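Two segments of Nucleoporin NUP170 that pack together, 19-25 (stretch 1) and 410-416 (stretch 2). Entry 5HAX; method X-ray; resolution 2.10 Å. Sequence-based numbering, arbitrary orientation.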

ATOM      1  N   LEU A  19     -15.039   3.702 -14.857  1.00 46.40           N
ATOM      2  CA  LEU A  19     -15.117   2.250 -14.763  1.00 48.00           C
ATOM      3  C   LEU A  19     -14.081   1.708 -13.786  1.00 50.15           C
ATOM      4  O   LEU A  19     -14.386   0.820 -12.982  1.00 45.89           O
ATOM      5  CB  LEU A  19     -14.931   1.632 -16.149  1.00 50.04           C
ATOM      6  CG  LEU A  19     -15.395   0.186 -16.320  1.00 61.25           C
ATOM      7  CD1 LEU A  19     -16.912   0.094 -16.226  1.00 68.51           C
ATOM      8  CD2 LEU A  19     -14.905  -0.376 -17.647  1.00 69.47           C
ATOM      9  N   ASP A  20     -12.853   2.230 -13.838  1.00 45.26           N
ATOM     10  CA  ASP A  20     -11.824   1.807 -12.894  1.00 49.22           C
ATOM     11  C   ASP A  20     -12.166   2.235 -11.473  1.00 48.82           C
ATOM     12  O   ASP A  20     -11.876   1.509 -10.517  1.00 42.32           O
ATOM     13  CB  ASP A  20     -10.462   2.379 -13.299  1.00 45.40           C
ATOM     14  CG  ASP A  20      -9.692   1.472 -14.251  1.00 48.06           C
ATOM     15  OD1 ASP A  20      -9.997   0.263 -14.325  1.00 41.06           O
ATOM     16  OD2 ASP A  20      -8.759   1.970 -14.919  1.00 38.26           O
ATOM     17  N   ASP A  21     -12.776   3.410 -11.313  1.00 45.31           N
ATOM     18  CA  ASP A  21     -13.134   3.904  -9.990  1.00 45.02           C
ATOM     19  C   ASP A  21     -14.397   3.254  -9.439  1.00 44.22           C
ATOM     20  O   ASP A  21     -14.801   3.578  -8.317  1.00 46.58           O
ATOM     21  CB  ASP A  21     -13.310   5.426 -10.022  1.00 48.37           C
ATOM     22  CG  ASP A  21     -11.985   6.170 -10.074  1.00 51.76           C
ATOM     23  OD1 ASP A  21     -10.976   5.646  -9.553  1.00 50.28           O
ATOM     24  OD2 ASP A  21     -11.954   7.286 -10.632  1.00 53.59           O
ATOM     25  N   SER A  22     -15.026   2.358 -10.196  1.00 42.64           N
ATOM     26  CA  SER A  22     -16.165   1.586  -9.723  1.00 55.68           C
ATOM     27  C   SER A  22     -15.761   0.191  -9.257  1.00 49.97           C
ATOM     28  O   SER A  22     -16.633  -0.662  -9.060  1.00 44.01           O
ATOM     29  CB  SER A  22     -17.226   1.488 -10.821  1.00 47.04           C
ATOM     30  OG  SER A  22     -16.793   0.650 -11.879  1.00 54.72           O
ATOM     31  N   TYR A  23     -14.464  -0.057  -9.088  1.00 50.40           N
ATOM     32  CA  TYR A  23     -14.005  -1.343  -8.586  1.00 42.87           C
ATOM     33  C   TYR A  23     -14.625  -1.610  -7.215  1.00 33.60           C
ATOM     34  O   TYR A  23     -14.634  -0.712  -6.363  1.00 40.17           O
ATOM     35  CB  TYR A  23     -12.478  -1.366  -8.495  1.00 44.17           C
ATOM     36  CG  TYR A  23     -11.920  -2.648  -7.921  1.00 43.75           C
ATOM     37  CD1 TYR A  23     -11.696  -3.750  -8.731  1.00 40.40           C
ATOM     38  CD2 TYR A  23     -11.623  -2.756  -6.571  1.00 45.69           C
ATOM     39  CE1 TYR A  23     -11.190  -4.923  -8.214  1.00 42.69           C
ATOM     40  CE2 TYR A  23     -11.115  -3.926  -6.044  1.00 35.36           C
ATOM     41  CZ  TYR A  23     -10.902  -5.007  -6.870  1.00 47.26           C
ATOM     42  OH  TYR A  23     -10.400  -6.179  -6.357  1.00 42.35           O
ATOM     43  N   PRO A  24     -15.148  -2.814  -6.963  1.00 46.47           N
ATOM     44  CA  PRO A  24     -15.916  -3.047  -5.729  1.00 47.54           C
ATOM     45  C   PRO A  24     -15.138  -2.704  -4.465  1.00 46.33           C
ATOM     46  O   PRO A  24     -13.941  -2.978  -4.349  1.00 44.35           O
ATOM     47  CB  PRO A  24     -16.232  -4.545  -5.793  1.00 42.34           C
ATOM     48  CG  PRO A  24     -16.198  -4.882  -7.230  1.00 49.10           C
ATOM     49  CD  PRO A  24     -15.158  -3.995  -7.844  1.00 43.83           C
ATOM     50  N   ASP A  25     -15.841  -2.100  -3.511  1.00 41.33           N
ATOM     51  CA  ASP A  25     -15.281  -1.818  -2.199  1.00 42.16           C
ATOM     52  C   ASP A  25     -15.272  -3.081  -1.342  1.00 39.64           C
ATOM     53  O   ASP A  25     -15.988  -4.050  -1.608  1.00 40.03           O
ATOM     54  CB  ASP A  25     -16.075  -0.717  -1.498  1.00 38.39           C
ATOM     55  CG  ASP A  25     -17.550  -1.053  -1.365  1.00 47.54           C
ATOM     56  OD1 ASP A  25     -17.953  -1.556  -0.298  1.00 55.81           O
ATOM     57  OD2 ASP A  25     -18.307  -0.818  -2.329  1.00 56.90           O
ATOM     58  N   ASP A 410      -7.962 -11.417  -5.452  1.00 40.41           N
ATOM     59  CA  ASP A 410      -7.956 -11.734  -6.879  1.00 41.07           C
ATOM     60  C   ASP A 410      -8.603 -10.553  -7.596  1.00 43.22           C
ATOM     61  O   ASP A 410      -9.757 -10.597  -8.032  1.00 40.18           O
ATOM     62  CB  ASP A 410      -8.674 -13.048  -7.159  1.00 45.39           C
ATOM     63  CG  ASP A 410      -8.378 -13.587  -8.550  1.00 44.55           C
ATOM     64  OD1 ASP A 410      -8.009 -12.787  -9.434  1.00 42.68           O
ATOM     65  OD2 ASP A 410      -8.505 -14.810  -8.759  1.00 40.10           O
ATOM     66  N   THR A 411      -7.831  -9.468  -7.701  1.00 41.99           N
ATOM     67  CA  THR A 411      -8.346  -8.221  -8.259  1.00 40.02           C
ATOM     68  C   THR A 411      -8.960  -8.434  -9.636  1.00 36.47           C
ATOM     69  O   THR A 411     -10.001  -7.851  -9.957  1.00 40.36           O
ATOM     70  CB  THR A 411      -7.223  -7.187  -8.332  1.00 46.19           C
ATOM     71  OG1 THR A 411      -6.620  -7.047  -7.040  1.00 42.64           O
ATOM     72  CG2 THR A 411      -7.755  -5.832  -8.789  1.00 43.72           C
ATOM     73  N   GLY A 412      -8.335  -9.275 -10.460  1.00 41.18           N
ATOM     74  CA  GLY A 412      -8.859  -9.514 -11.795  1.00 43.24           C
ATOM     75  C   GLY A 412     -10.229 -10.167 -11.780  1.00 50.04           C
ATOM     76  O   GLY A 412     -11.118  -9.785 -12.545  1.00 49.40           O
ATOM     77  N   ARG A 413     -10.419 -11.160 -10.909  1.00 44.25           N
ATOM     78  CA  ARG A 413     -11.707 -11.842 -10.839  1.00 45.82           C
ATOM     79  C   ARG A 413     -12.756 -10.968 -10.161  1.00 42.88           C
ATOM     80  O   ARG A 413     -13.927 -10.980 -10.554  1.00 48.08           O
ATOM     81  CB  ARG A 413     -11.553 -13.171 -10.103  1.00 50.34           C
ATOM     82  CG  ARG A 413     -12.729 -14.120 -10.281  1.00 60.36           C
ATOM     83  CD  ARG A 413     -12.487 -15.453  -9.583  1.00 58.23           C
ATOM     84  NE  ARG A 413     -11.169 -16.007  -9.888  1.00 70.04           N
ATOM     85  CZ  ARG A 413     -10.878 -16.713 -10.977  1.00 78.02           C
ATOM     86  NH1 ARG A 413     -11.810 -16.959 -11.889  1.00 84.14           N
ATOM     87  NH2 ARG A 413      -9.645 -17.172 -11.158  1.00 72.81           N
ATOM     88  N   ILE A 414     -12.353 -10.201  -9.145  1.00 44.40           N
ATOM     89  CA  ILE A 414     -13.291  -9.322  -8.450  1.00 44.45           C
ATOM     90  C   ILE A 414     -13.807  -8.244  -9.396  1.00 45.72           C
ATOM     91  O   ILE A 414     -14.982  -7.858  -9.344  1.00 46.49           O
ATOM     92  CB  ILE A 414     -12.621  -8.705  -7.206  1.00 39.67           C
ATOM     93  CG1 ILE A 414     -12.319  -9.793  -6.168  1.00 46.67           C
ATOM     94  CG2 ILE A 414     -13.509  -7.622  -6.592  1.00 45.20           C
ATOM     95  CD1 ILE A 414     -11.480  -9.311  -4.994  1.00 48.43           C
ATOM     96  N   LYS A 415     -12.936  -7.733 -10.268  1.00 46.66           N
ATOM     97  CA  LYS A 415     -13.324  -6.646 -11.159  1.00 46.49           C
ATOM     98  C   LYS A 415     -14.304  -7.114 -12.228  1.00 51.01           C
ATOM     99  O   LYS A 415     -15.192  -6.353 -12.628  1.00 46.68           O
ATOM    100  CB  LYS A 415     -12.074  -6.040 -11.802  1.00 43.63           C
ATOM    101  CG  LYS A 415     -12.348  -4.901 -12.770  1.00 47.84           C
ATOM    102  CD  LYS A 415     -11.053  -4.233 -13.203  1.00 48.38           C
ATOM    103  CE  LYS A 415     -11.304  -3.121 -14.213  1.00 62.87           C
ATOM    104  NZ  LYS A 415     -11.790  -3.647 -15.521  1.00 63.50           N
ATOM    105  N   VAL A 416     -14.169  -8.360 -12.686  1.00 49.78           N
ATOM    106  CA  VAL A 416     -15.027  -8.891 -13.741  1.00 54.00           C
ATOM    107  C   VAL A 416     -16.331  -9.477 -13.205  1.00 55.56           C
ATOM    108  O   VAL A 416     -17.313  -9.562 -13.957  1.00 55.74           O
ATOM    109  CB  VAL A 416     -14.255  -9.961 -14.538  1.00 49.70           C
ATOM    110  CG1 VAL A 416     -15.133 -10.625 -15.597  1.00 77.37           C
ATOM    111  CG2 VAL A 416     -13.032  -9.341 -15.188  1.00 65.73           C
TER
HETATM  112  O   HOH W   1     -12.055  -0.340 -15.935  1.00 62.78           O
HETATM  113  O   HOH W   2      -7.850  -5.617  -4.850  1.00 39.96           O

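The touching residues of these two segments are at least 388 positions apart in one chain. Stretch 1 begins in a helix, makes a type I turn from Asp20 to Tyr23, and continues as loop. Stretch 2 is helical from Thr411 to Val416. The nearest CA atoms are those of Tyr23 and Lys415, 5.9 Å apart. No direct hydrogen bond joins the stretches, so the contact rests on side-chain packing and two bridging waters.

Tyr23 covers the most surface. Its CA-to-CB bond points sideways, but the t rotamer of chi1 brings the end of the ring to the helix. Tyr23 OH lies 3.5 Å from Thr411 CA and 3.4 Å from Ile414 CG2. Ring atom CE1 of Tyr23 is 3.6 Å from Thr411 CG2. Lys415 CB meets the ring edge, 3.8 Å from Tyr23 CD1. The hydroxyl keeps a polar partner: water 2 bonds to Tyr23 OH at 3.0 Å and donates to Thr411 OG1 at 2.9 Å.

Lys415 comes next. Its chain is extended through chi3, then turns at chi4 (m). Lys415 CE reaches 3.6 Å from Asp20 OD1. The charges attract, but Lys415 NZ is 4.5 Å from Asp20 OD1, too far for a salt bridge. Water 1 links them instead. It donates to Asp20 OD1 at 2.7 Å and accepts a weak bond from Lys415 NZ at 3.3 Å.

The CA-to-CB bond of Ile414 points toward stretch 1. Its CG2 lies 3.7 Å from Tyr23 CZ and 3.9 Å from Pro24 CG. These are apolar contacts, and they extend the packing from the tyrosine to the proline.

Local bonds support both backbones. Ser22 OG donates to Leu19 O at 2.7 Å. Asp410 caps the helix by accepting from Arg413 N at OD1, 3.3 Å away.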